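Local coordinates for Phikz039 (Pseudomonas phage phikz, PDB 3ZBQ), which is a tubulin-like protein of the phage, also known as PhuZ, that holds guanosine-5'-diphosphate in a pocket at the ends of its central strands, at residues Asn98-Ser103 with Ser115-Leu120; Val127-Ile132 with Val160-Asn165; Gln220-His225 with Phe278-Leu283. All coordinates share one frame; numbering follows the deposited sequence.

All three contacts belong to one mixed sheet, in which strands 97-103, 127-133, 163-168 and 222-227 run parallel and 275-281 returns antiparallel. Contacts 1 and 2 are core: every touching residue is buried, both lie near the chain centre, each reaches GDP with one residue, and they touch along strands 97-103 and 127-133. Contact 1 packs a helix on the sheet mainly through apolar side chains, with no hydrogen bond across it; contact 2 pairs two strands, mixing backbone bonds with waters and polar side chains. Contact 3, farther out and with His225 and Gly282 partly exposed, is antiparallel pairing with an added side-chain hydrogen bond; it meets contact 2 through strands 163-168 and 222-227 but not contact 1.

Contact 1: Asn98-Ser103 with Ser115-Leu120; sequences NIVVYS and SLVSHL. With GDP (guanosine-5'-diphosphate), chain B.
Val100 of the strand meets Val117 and Leu120 of the helix, and these apolar contacts carry the packing. The branch CG2 of Val100 does the touching: it lies 3.9 Å from CG2 of Val117, the two valines crossing obliquely, and 4.4 Å from CD1 of Leu120. In Val100 the other methyl, CG1, is anti to the backbone N (chi1 -170°), and CG2 is the branch turned to the helix. Branched aliphatic residues suit these three places, since their side chains bring no polar group between helix and strand. Asn98 adds its CB, 4.4 Å from Leu120 CD1.

The polar groups beside this apolar layer find their partners elsewhere. The amide of Asn98 accepts from the backbone N of Gly95 and donates to the backbone O of Val126, so it ties together the chain just before strand 97-103 and just before its neighbour 127-133. The ring of Tyr102 brings its OH to 4.4 Å from Val117 CG2, and this buried hydroxyl is hydrogen-bonded to Ser129 OG on the next strand.

A third kind of interaction lies at the C-terminal end of the strand. Ser103 OG donates a hydrogen bond of 2.8 Å to O2A of GDP, and its CB is 3.2 Å from the sugar oxygen O4'. A small hydroxyl suits a place so close to the nucleotide.

The axes of 98-103 and 115-120 come within 9.5 Å, at 160°. This is the first half of the beta-alpha-beta unit 97-103, 109-122 and 127-133 in the nucleotide-binding part of a tubulin-like fold.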
loop_
_atom_site.group_PDB
_atom_site.type_symbol
_atom_site.label_atom_id
_atom_site.label_comp_id
_atom_site.label_asym_id
_atom_site.label_seq_id
_atom_site.Cartn_x
_atom_site.Cartn_y
_atom_site.Cartn_z
ATOM N N ASN A 98 0.796 10.799 -6.249
ATOM C CA ASN A 98 1.652 9.616 -6.236
ATOM C C ASN A 98 0.922 8.435 -5.641
ATOM O O ASN A 98 0.272 8.558 -4.596
ATOM C CB ASN A 98 2.927 9.894 -5.442
ATOM C CG ASN A 98 3.720 11.036 -6.024
ATOM O OD1 ASN A 98 4.544 10.822 -6.916
ATOM N ND2 ASN A 98 3.425 12.272 -5.578
ATOM N N ILE A 99 1.026 7.289 -6.304
ATOM C CA ILE A 99 0.359 6.093 -5.837
ATOM C C ILE A 99 1.437 5.036 -5.668
ATOM O O ILE A 99 2.229 4.818 -6.570
ATOM C CB ILE A 99 -0.716 5.599 -6.833
ATOM C CG1 ILE A 99 -1.705 6.730 -7.150
ATOM C CG2 ILE A 99 -1.461 4.393 -6.265
ATOM C CD1 ILE A 99 -2.808 6.348 -8.120
ATOM N N VAL A 100 1.493 4.440 -4.487
ATOM C CA VAL A 100 2.488 3.412 -4.183
ATOM C C VAL A 100 1.776 2.095 -3.862
ATOM O O VAL A 100 0.889 2.056 -3.000
ATOM C CB VAL A 100 3.374 3.846 -2.985
ATOM C CG1 VAL A 100 4.564 2.895 -2.809
ATOM C CG2 VAL A 100 3.881 5.264 -3.177
ATOM N N VAL A 101 2.193 1.006 -4.519
ATOM C CA VAL A 101 1.458 -0.263 -4.482
ATOM C C VAL A 101 2.347 -1.396 -4.007
ATOM O O VAL A 101 3.433 -1.593 -4.562
ATOM C CB VAL A 101 0.917 -0.633 -5.882
ATOM C CG1 VAL A 101 0.005 -1.840 -5.816
ATOM C CG2 VAL A 101 0.173 0.566 -6.492
ATOM N N TYR A 102 1.891 -2.138 -2.990
ATOM C CA TYR A 102 2.715 -3.200 -2.374
ATOM C C TYR A 102 1.927 -4.061 -1.393
ATOM O O TYR A 102 0.889 -3.649 -0.871
ATOM C CB TYR A 102 3.912 -2.578 -1.631
ATOM C CG TYR A 102 3.513 -1.468 -0.669
ATOM C CD1 TYR A 102 3.302 -0.173 -1.127
ATOM C CD2 TYR A 102 3.353 -1.717 0.695
ATOM C CE1 TYR A 102 2.935 0.842 -0.268
ATOM C CE2 TYR A 102 2.989 -0.698 1.572
ATOM C CZ TYR A 102 2.783 0.577 1.080
ATOM O OH TYR A 102 2.414 1.613 1.924
ATOM N N SER A 103 2.427 -5.268 -1.129
ATOM C CA SER A 103 1.815 -6.121 -0.125
ATOM C C SER A 103 2.345 -5.754 1.257
ATOM O O SER A 103 3.437 -5.202 1.386
ATOM C CB SER A 103 2.145 -7.582 -0.414
ATOM O OG SER A 103 3.544 -7.783 -0.365
ATOM N N SER A 115 8.861 3.200 2.726
ATOM C CA SER A 115 10.027 4.085 2.711
ATOM C C SER A 115 9.899 5.171 1.659
ATOM O O SER A 115 10.290 6.317 1.899
ATOM C CB SER A 115 11.325 3.310 2.498
ATOM O OG SER A 115 11.519 2.383 3.545
ATOM N N LEU A 116 9.358 4.821 0.493
ATOM C CA LEU A 116 9.107 5.818 -0.540
ATOM C C LEU A 116 8.037 6.800 -0.084
ATOM O O LEU A 116 8.183 8.000 -0.288
ATOM C CB LEU A 116 8.712 5.183 -1.876
ATOM C CG LEU A 116 9.857 4.581 -2.693
ATOM C CD1 LEU A 116 9.323 3.623 -3.763
ATOM C CD2 LEU A 116 10.700 5.671 -3.340
ATOM N N VAL A 117 6.974 6.298 0.542
ATOM C CA VAL A 117 5.915 7.185 1.042
ATOM C C VAL A 117 6.491 8.186 2.030
ATOM O O VAL A 117 6.194 9.388 1.972
ATOM C CB VAL A 117 4.789 6.396 1.730
ATOM C CG1 VAL A 117 3.754 7.362 2.321
ATOM C CG2 VAL A 117 4.119 5.478 0.740
ATOM N N SER A 118 7.332 7.692 2.931
ATOM C CA SER A 118 7.947 8.549 3.936
ATOM C C SER A 118 8.807 9.631 3.291
ATOM O O SER A 118 8.694 10.814 3.627
ATOM C CB SER A 118 8.790 7.729 4.910
ATOM O OG SER A 118 9.270 8.562 5.950
ATOM N N HIS A 119 9.653 9.220 2.355
ATOM C CA HIS A 119 10.532 10.156 1.662
ATOM C C HIS A 119 9.708 11.183 0.902
ATOM O O HIS A 119 9.966 12.381 0.991
ATOM C CB HIS A 119 11.451 9.422 0.689
ATOM C CG HIS A 119 12.431 10.317 0.000
ATOM N ND1 HIS A 119 13.706 10.523 0.477
ATOM C CD2 HIS A 119 12.313 11.080 -1.113
ATOM C CE1 HIS A 119 14.340 11.365 -0.322
ATOM N NE2 HIS A 119 13.517 11.719 -1.291
ATOM N N LEU A 120 8.718 10.713 0.151
ATOM C CA LEU A 120 7.896 11.620 -0.655
ATOM C C LEU A 120 7.133 12.610 0.221
ATOM O O LEU A 120 7.032 13.796 -0.104
ATOM C CB LEU A 120 6.912 10.833 -1.523
ATOM C CG LEU A 120 7.452 9.944 -2.640
ATOM C CD1 LEU A 120 6.407 8.899 -3.009
ATOM C CD2 LEU A 120 7.820 10.752 -3.857
HETATM P PB GDP B . 7.649 -9.007 -1.635
HETATM O O1B GDP B . 8.211 -9.207 -3.020
HETATM O O2B GDP B . 7.079 -7.611 -1.491
HETATM O O3B GDP B . 8.684 -9.266 -0.567
HETATM O O3A GDP B . 6.451 -10.038 -1.343
HETATM P PA GDP B . 5.249 -10.405 -2.346
HETATM O O1A GDP B . 5.649 -11.054 -3.650
HETATM O O2A GDP B . 4.383 -9.186 -2.584
HETATM O "O5'" GDP B . 4.434 -11.474 -1.487
HETATM C "C5'" GDP B . 3.976 -11.176 -0.173
HETATM C "C4'" GDP B . 2.508 -11.579 -0.055
HETATM O "O4'" GDP B . 1.713 -10.718 -0.872
HETATM C "C3'" GDP B . 2.208 -12.977 -0.560
HETATM O "O3'" GDP B . 2.398 -13.936 0.493
HETATM C "C2'" GDP B . 0.764 -12.875 -0.988
HETATM O "O2'" GDP B . -0.081 -13.006 0.157
HETATM C "C1'" GDP B . 0.607 -11.434 -1.419
HETATM N N9 GDP B . 0.681 -11.276 -2.887
HETATM C C8 GDP B . 1.762 -11.385 -3.684
HETATM N N7 GDP B . 1.434 -11.147 -4.977
HETATM C C5 GDP B . 0.117 -10.858 -5.019
HETATM C C6 GDP B . -0.882 -10.509 -6.055
HETATM O O6 GDP B . -0.555 -10.402 -7.264
HETATM N N1 GDP B . -2.144 -10.290 -5.645
HETATM C C2 GDP B . -2.523 -10.389 -4.353
HETATM N N2 GDP B . -3.816 -10.171 -4.005
HETATM N N3 GDP B . -1.665 -10.703 -3.359
HETATM C C4 GDP B . -0.364 -10.944 -3.634
#

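Contact 2: Val127-Ile132 with Val160-Asn165; sequences VVSVVI and VPMIIN. With GDP (guanosine-5'-diphosphate), chain B.
Ser129 and Asn165 are joined backbone to backbone in a parallel ladder, the pairing that closes the beta-alpha-beta unit formed by strand 127-133, helix 138-158 and strand 163-168. Ser129 N bonds Ile163 O, Ser129 O receives Asn165 N at 2.7 Å, and Val131 N reaches Asn165 O; all three bonds are nearly straight.

Side chains alternate between the two faces. On one, Val130 and Asn165 lie side by side and point the same way, with Val130 CG1 3.7 Å from Asn165 OD1. Asn165 has CG anti to its backbone N (chi1 175°), which sets CG, and the amide it carries, alongside Val130. That amide is held from outside the pair, OD1 by His167 NE2 and ND2 by the backbone O of Leu224, so a polar group can sit among valines without being left bare. Val128 and Ile163 share this face, their CG2 methyls 4.1 Å apart.

The other face carries Ser129 and Ile164. Met162, from the loop before the strand, brings the end of its extended chain to Ser129, CE making a van der Waals contact of 3.5 Å with OG. Serine is small enough to fit beneath helix 109-122, where Val117 packs on it.

Beyond the pairing, Ile132 CD1 lies above the C2-N3 edge of the guanine, 3.7 Å from C2 of GDP.

Two waters play different parts. One links the Ser129 hydroxyl to Ile163 O, which already accepts from Ser129 N. The other takes the place of a rung, donating to Val127 O at 2.7 Å and accepting from Ile163 N at 2.8 Å.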
loop_
_atom_site.group_PDB
_atom_site.type_symbol
_atom_site.label_atom_id
_atom_site.label_comp_id
_atom_site.label_asym_id
_atom_site.label_seq_id
_atom_site.Cartn_x
_atom_site.Cartn_y
_atom_site.Cartn_z
ATOM N N VAL A 127 0.452 11.593 -1.543
ATOM C CA VAL A 127 0.699 10.166 -1.730
ATOM C C VAL A 127 -0.482 9.335 -1.238
ATOM O O VAL A 127 -1.055 9.612 -0.179
ATOM C CB VAL A 127 1.958 9.708 -0.947
ATOM C CG1 VAL A 127 2.318 8.236 -1.290
ATOM C CG2 VAL A 127 3.152 10.618 -1.224
ATOM N N VAL A 128 -0.834 8.304 -2.003
ATOM C CA VAL A 128 -1.791 7.300 -1.546
ATOM C C VAL A 128 -1.155 5.924 -1.717
ATOM O O VAL A 128 -0.472 5.682 -2.707
ATOM C CB VAL A 128 -3.098 7.362 -2.363
ATOM C CG1 VAL A 128 -3.978 6.157 -2.064
ATOM C CG2 VAL A 128 -3.841 8.664 -2.061
ATOM N N SER A 129 -1.357 5.038 -0.751
ATOM C CA SER A 129 -0.875 3.662 -0.873
ATOM C C SER A 129 -2.025 2.714 -1.140
ATOM O O SER A 129 -3.092 2.819 -0.514
ATOM C CB SER A 129 -0.151 3.212 0.399
ATOM O OG SER A 129 1.147 3.774 0.464
ATOM N N VAL A 130 -1.797 1.769 -2.047
ATOM C CA VAL A 130 -2.739 0.677 -2.264
ATOM C C VAL A 130 -2.032 -0.599 -1.796
ATOM O O VAL A 130 -0.987 -0.970 -2.331
ATOM C CB VAL A 130 -3.198 0.594 -3.745
ATOM C CG1 VAL A 130 -4.197 -0.533 -3.923
ATOM C CG2 VAL A 130 -3.845 1.930 -4.176
ATOM N N VAL A 131 -2.566 -1.215 -0.742
ATOM C CA VAL A 131 -1.843 -2.271 -0.022
ATOM C C VAL A 131 -2.667 -3.536 0.194
ATOM O O VAL A 131 -3.898 -3.504 0.135
ATOM C CB VAL A 131 -1.304 -1.748 1.337
ATOM C CG1 VAL A 131 -0.486 -0.461 1.125
ATOM C CG2 VAL A 131 -2.460 -1.469 2.316
ATOM N N ILE A 132 -1.973 -4.653 0.444
ATOM C CA ILE A 132 -2.603 -5.970 0.607
ATOM C C ILE A 132 -2.193 -6.632 1.921
ATOM O O ILE A 132 -1.007 -6.903 2.147
ATOM C CB ILE A 132 -2.234 -6.928 -0.559
ATOM C CG1 ILE A 132 -2.580 -6.292 -1.910
ATOM C CG2 ILE A 132 -2.940 -8.279 -0.408
ATOM C CD1 ILE A 132 -1.926 -6.972 -3.108
ATOM N N VAL A 160 2.705 13.724 8.178
ATOM C CA VAL A 160 1.617 13.789 7.215
ATOM C C VAL A 160 0.894 12.460 7.338
ATOM O O VAL A 160 1.544 11.409 7.295
ATOM C CB VAL A 160 2.160 13.913 5.774
ATOM C CG1 VAL A 160 1.031 13.781 4.760
ATOM C CG2 VAL A 160 2.910 15.220 5.565
ATOM N N PRO A 161 -0.440 12.482 7.505
ATOM C CA PRO A 161 -1.170 11.211 7.632
ATOM C C PRO A 161 -0.917 10.312 6.426
ATOM O O PRO A 161 -1.018 10.747 5.274
ATOM C CB PRO A 161 -2.642 11.650 7.666
ATOM C CG PRO A 161 -2.591 13.070 8.166
ATOM C CD PRO A 161 -1.349 13.643 7.544
ATOM N N MET A 162 -0.556 9.063 6.685
ATOM C CA MET A 162 -0.337 8.136 5.600
ATOM C C MET A 162 -1.673 7.538 5.189
ATOM O O MET A 162 -2.376 6.946 6.007
ATOM C CB MET A 162 0.641 7.031 6.025
ATOM C CG MET A 162 0.966 6.118 4.905
ATOM S SD MET A 162 2.346 5.051 5.290
ATOM C CE MET A 162 2.309 4.086 3.790
ATOM N N ILE A 163 -2.029 7.716 3.921
ATOM C CA ILE A 163 -3.318 7.272 3.411
ATOM C C ILE A 163 -3.165 5.883 2.806
ATOM O O ILE A 163 -2.382 5.685 1.872
ATOM C CB ILE A 163 -3.840 8.229 2.313
ATOM C CG1 ILE A 163 -4.006 9.644 2.860
ATOM C CG2 ILE A 163 -5.142 7.704 1.704
ATOM C CD1 ILE A 163 -4.129 10.689 1.771
ATOM N N ILE A 164 -3.921 4.920 3.329
ATOM C CA ILE A 164 -3.874 3.573 2.785
ATOM C C ILE A 164 -5.246 3.128 2.269
ATOM O O ILE A 164 -6.285 3.327 2.921
ATOM C CB ILE A 164 -3.303 2.549 3.805
ATOM C CG1 ILE A 164 -4.278 2.330 4.961
ATOM C CG2 ILE A 164 -1.954 3.017 4.340
ATOM C CD1 ILE A 164 -3.926 1.114 5.837
ATOM N N ASN A 165 -5.232 2.566 1.064
ATOM C CA ASN A 165 -6.391 1.898 0.496
ATOM C C ASN A 165 -6.152 0.405 0.700
ATOM O O ASN A 165 -5.248 -0.176 0.090
ATOM C CB ASN A 165 -6.532 2.273 -0.982
ATOM C CG ASN A 165 -7.635 1.515 -1.677
ATOM O OD1 ASN A 165 -7.372 0.595 -2.452
ATOM N ND2 ASN A 165 -8.882 1.899 -1.418
HETATM P PB GDP B . 7.649 -9.007 -1.635
HETATM O O1B GDP B . 8.211 -9.207 -3.020
HETATM O O2B GDP B . 7.079 -7.611 -1.491
HETATM O O3B GDP B . 8.684 -9.266 -0.567
HETATM O O3A GDP B . 6.451 -10.038 -1.343
HETATM P PA GDP B . 5.249 -10.405 -2.346
HETATM O O1A GDP B . 5.649 -11.054 -3.650
HETATM O O2A GDP B . 4.383 -9.186 -2.584
HETATM O "O5'" GDP B . 4.434 -11.474 -1.487
HETATM C "C5'" GDP B . 3.976 -11.176 -0.173
HETATM C "C4'" GDP B . 2.508 -11.579 -0.055
HETATM O "O4'" GDP B . 1.713 -10.718 -0.872
HETATM C "C3'" GDP B . 2.208 -12.977 -0.560
HETATM O "O3'" GDP B . 2.398 -13.936 0.493
HETATM C "C2'" GDP B . 0.764 -12.875 -0.988
HETATM O "O2'" GDP B . -0.081 -13.006 0.157
HETATM C "C1'" GDP B . 0.607 -11.434 -1.419
HETATM N N9 GDP B . 0.681 -11.276 -2.887
HETATM C C8 GDP B . 1.762 -11.385 -3.684
HETATM N N7 GDP B . 1.434 -11.147 -4.977
HETATM C C5 GDP B . 0.117 -10.858 -5.019
HETATM C C6 GDP B . -0.882 -10.509 -6.055
HETATM O O6 GDP B . -0.555 -10.402 -7.264
HETATM N N1 GDP B . -2.144 -10.290 -5.645
HETATM C C2 GDP B . -2.523 -10.389 -4.353
HETATM N N2 GDP B . -3.816 -10.171 -4.005
HETATM N N3 GDP B . -1.665 -10.703 -3.359
HETATM C C4 GDP B . -0.364 -10.944 -3.634
HETATM O O HOH W 1 -0.107 8.782 2.186
HETATM O O HOH W 2 0.330 6.234 1.640
#

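Contact 3: Gln220-His225 with Phe278-Leu283; sequences QTVQLH and FVINGL
His225 turns its CG anti to the carbonyl carbon, while Asn281 holds CG between its backbone N and carbonyl carbon; both side chains leave the same face of the sheet, and these torsions turn their CG atoms so that ring and amide meet. His225 NE2 donates to Asn281 OD1 at 2.9 Å. The oxygen lies in the plane of the imidazole, but NE2 stands 54° above the amide plane, and the N-H...O angle is 149°. Each residue suits its place: the imidazole N-H donates in its ring plane, while the amide accepts through OD1 and donates through ND2 to Leu237 O and Ser284 OG, which fixes the way it faces.

Beneath this pair runs an antiparallel ladder. Gln223 with Asn281 and His225 with Val279 are hydrogen-bonded pairs, each with two backbone bonds, the shortest from Gln223 N to Asn281 O at 2.7 Å. Leu224 and Ile280 form the non-hydrogen-bonded pair between them.

Leu224 and Ile280 lie on the opposite face, with Val222 and Phe278 beside them. Val222 CG2 meets Ile280 CG2 at 3.6 Å, and Leu224 CD1 lies 4.0 Å from Phe278 CB. Ile163 and helix 175-192 also pack here.

The chemistry is therefore apolar on the face of Leu224 and Ile280 and mixed on the other, where His225, its NE2 carrying a hydrogen, pairs with Asn281 beside Val279 and adds a side-chain bond to the four backbone ones.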
loop_
_atom_site.group_PDB
_atom_site.type_symbol
_atom_site.label_atom_id
_atom_site.label_comp_id
_atom_site.label_asym_id
_atom_site.label_seq_id
_atom_site.Cartn_x
_atom_site.Cartn_y
_atom_site.Cartn_z
ATOM N N GLN A 220 -1.875 10.567 11.804
ATOM C CA GLN A 220 -1.811 9.116 11.961
ATOM C C GLN A 220 -2.322 8.451 10.687
ATOM O O GLN A 220 -2.768 9.135 9.770
ATOM C CB GLN A 220 -2.671 8.686 13.157
ATOM C CG GLN A 220 -4.147 8.886 12.912
ATOM C CD GLN A 220 -5.017 8.500 14.099
ATOM O OE1 GLN A 220 -4.518 8.150 15.165
ATOM N NE2 GLN A 220 -6.331 8.576 13.912
ATOM N N THR A 221 -2.262 7.123 10.624
ATOM C CA THR A 221 -2.737 6.409 9.439
ATOM C C THR A 221 -4.228 6.658 9.237
ATOM O O THR A 221 -5.014 6.650 10.198
ATOM C CB THR A 221 -2.495 4.895 9.545
ATOM O OG1 THR A 221 -1.165 4.657 10.018
ATOM C CG2 THR A 221 -2.656 4.229 8.179
ATOM N N VAL A 222 -4.615 6.907 7.991
ATOM C CA VAL A 222 -6.016 7.007 7.657
ATOM C C VAL A 222 -6.333 6.074 6.501
ATOM O O VAL A 222 -5.434 5.639 5.771
ATOM C CB VAL A 222 -6.401 8.459 7.323
ATOM C CG1 VAL A 222 -6.314 9.309 8.581
ATOM C CG2 VAL A 222 -5.483 9.004 6.229
ATOM N N GLN A 223 -7.605 5.726 6.359
ATOM C CA GLN A 223 -7.992 4.770 5.329
ATOM C C GLN A 223 -8.786 5.415 4.192
ATOM O O GLN A 223 -9.694 6.222 4.426
ATOM C CB GLN A 223 -8.777 3.614 5.959
ATOM C CG GLN A 223 -9.099 2.493 5.001
ATOM C CD GLN A 223 -9.431 1.208 5.722
ATOM O OE1 GLN A 223 -9.229 1.098 6.934
ATOM N NE2 GLN A 223 -9.949 0.235 4.992
ATOM N N LEU A 224 -8.426 5.065 2.959
ATOM C CA LEU A 224 -9.108 5.579 1.777
ATOM C C LEU A 224 -10.081 4.552 1.234
ATOM O O LEU A 224 -9.702 3.409 0.941
ATOM C CB LEU A 224 -8.106 5.946 0.681
ATOM C CG LEU A 224 -8.725 6.196 -0.690
ATOM C CD1 LEU A 224 -9.551 7.495 -0.644
ATOM C CD2 LEU A 224 -7.629 6.300 -1.727
ATOM N N HIS A 225 -11.336 4.966 1.114
ATOM C CA HIS A 225 -12.382 4.118 0.565
ATOM C C HIS A 225 -12.837 4.659 -0.786
ATOM O O HIS A 225 -13.354 5.781 -0.875
ATOM C CB HIS A 225 -13.579 4.062 1.522
ATOM C CG HIS A 225 -13.215 3.708 2.932
ATOM N ND1 HIS A 225 -13.272 2.413 3.413
ATOM C CD2 HIS A 225 -12.795 4.476 3.965
ATOM C CE1 HIS A 225 -12.899 2.403 4.682
ATOM N NE2 HIS A 225 -12.609 3.643 5.041
ATOM N N PHE A 278 -14.115 9.445 -3.025
ATOM C CA PHE A 278 -12.858 8.976 -2.489
ATOM C C PHE A 278 -12.838 9.450 -1.055
ATOM O O PHE A 278 -12.560 10.613 -0.783
ATOM C CB PHE A 278 -11.714 9.539 -3.328
ATOM C CG PHE A 278 -11.772 9.102 -4.770
ATOM C CD1 PHE A 278 -12.609 9.750 -5.677
ATOM C CD2 PHE A 278 -11.016 8.019 -5.212
ATOM C CE1 PHE A 278 -12.681 9.337 -7.014
ATOM C CE2 PHE A 278 -11.089 7.598 -6.548
ATOM C CZ PHE A 278 -11.918 8.256 -7.441
ATOM N N VAL A 279 -13.193 8.546 -0.145
ATOM C CA VAL A 279 -13.525 8.938 1.220
ATOM C C VAL A 279 -12.434 8.520 2.176
ATOM O O VAL A 279 -12.142 7.335 2.292
ATOM C CB VAL A 279 -14.851 8.299 1.688
ATOM C CG1 VAL A 279 -15.249 8.861 3.055
ATOM C CG2 VAL A 279 -15.954 8.564 0.676
ATOM N N ILE A 280 -11.845 9.495 2.863
ATOM C CA ILE A 280 -10.801 9.224 3.848
ATOM C C ILE A 280 -11.395 9.276 5.257
ATOM O O ILE A 280 -12.023 10.258 5.634
ATOM C CB ILE A 280 -9.640 10.247 3.739
ATOM C CG1 ILE A 280 -8.954 10.142 2.373
ATOM C CG2 ILE A 280 -8.607 10.029 4.833
ATOM C CD1 ILE A 280 -7.896 11.217 2.128
ATOM N N ASN A 281 -11.222 8.205 6.027
ATOM C CA ASN A 281 -11.573 8.233 7.449
ATOM C C ASN A 281 -10.449 7.637 8.295
ATOM O O ASN A 281 -9.461 7.152 7.758
ATOM C CB ASN A 281 -12.923 7.537 7.720
ATOM C CG ASN A 281 -12.822 6.008 7.733
ATOM O OD1 ASN A 281 -11.859 5.422 7.228
ATOM N ND2 ASN A 281 -13.841 5.357 8.297
ATOM N N GLY A 282 -10.588 7.680 9.611
ATOM C CA GLY A 282 -9.548 7.145 10.467
ATOM C C GLY A 282 -9.996 5.888 11.167
ATOM O O GLY A 282 -9.186 4.989 11.447
ATOM N N LEU A 283 -11.294 5.804 11.436
ATOM C CA LEU A 283 -11.831 4.733 12.278
ATOM C C LEU A 283 -11.586 3.335 11.718
ATOM O O LEU A 283 -11.331 2.393 12.467
ATOM C CB LEU A 283 -13.327 4.934 12.495
ATOM C CG LEU A 283 -13.962 4.084 13.591
ATOM C CD1 LEU A 283 -13.295 4.376 14.931
ATOM C CD2 LEU A 283 -15.464 4.347 13.664
#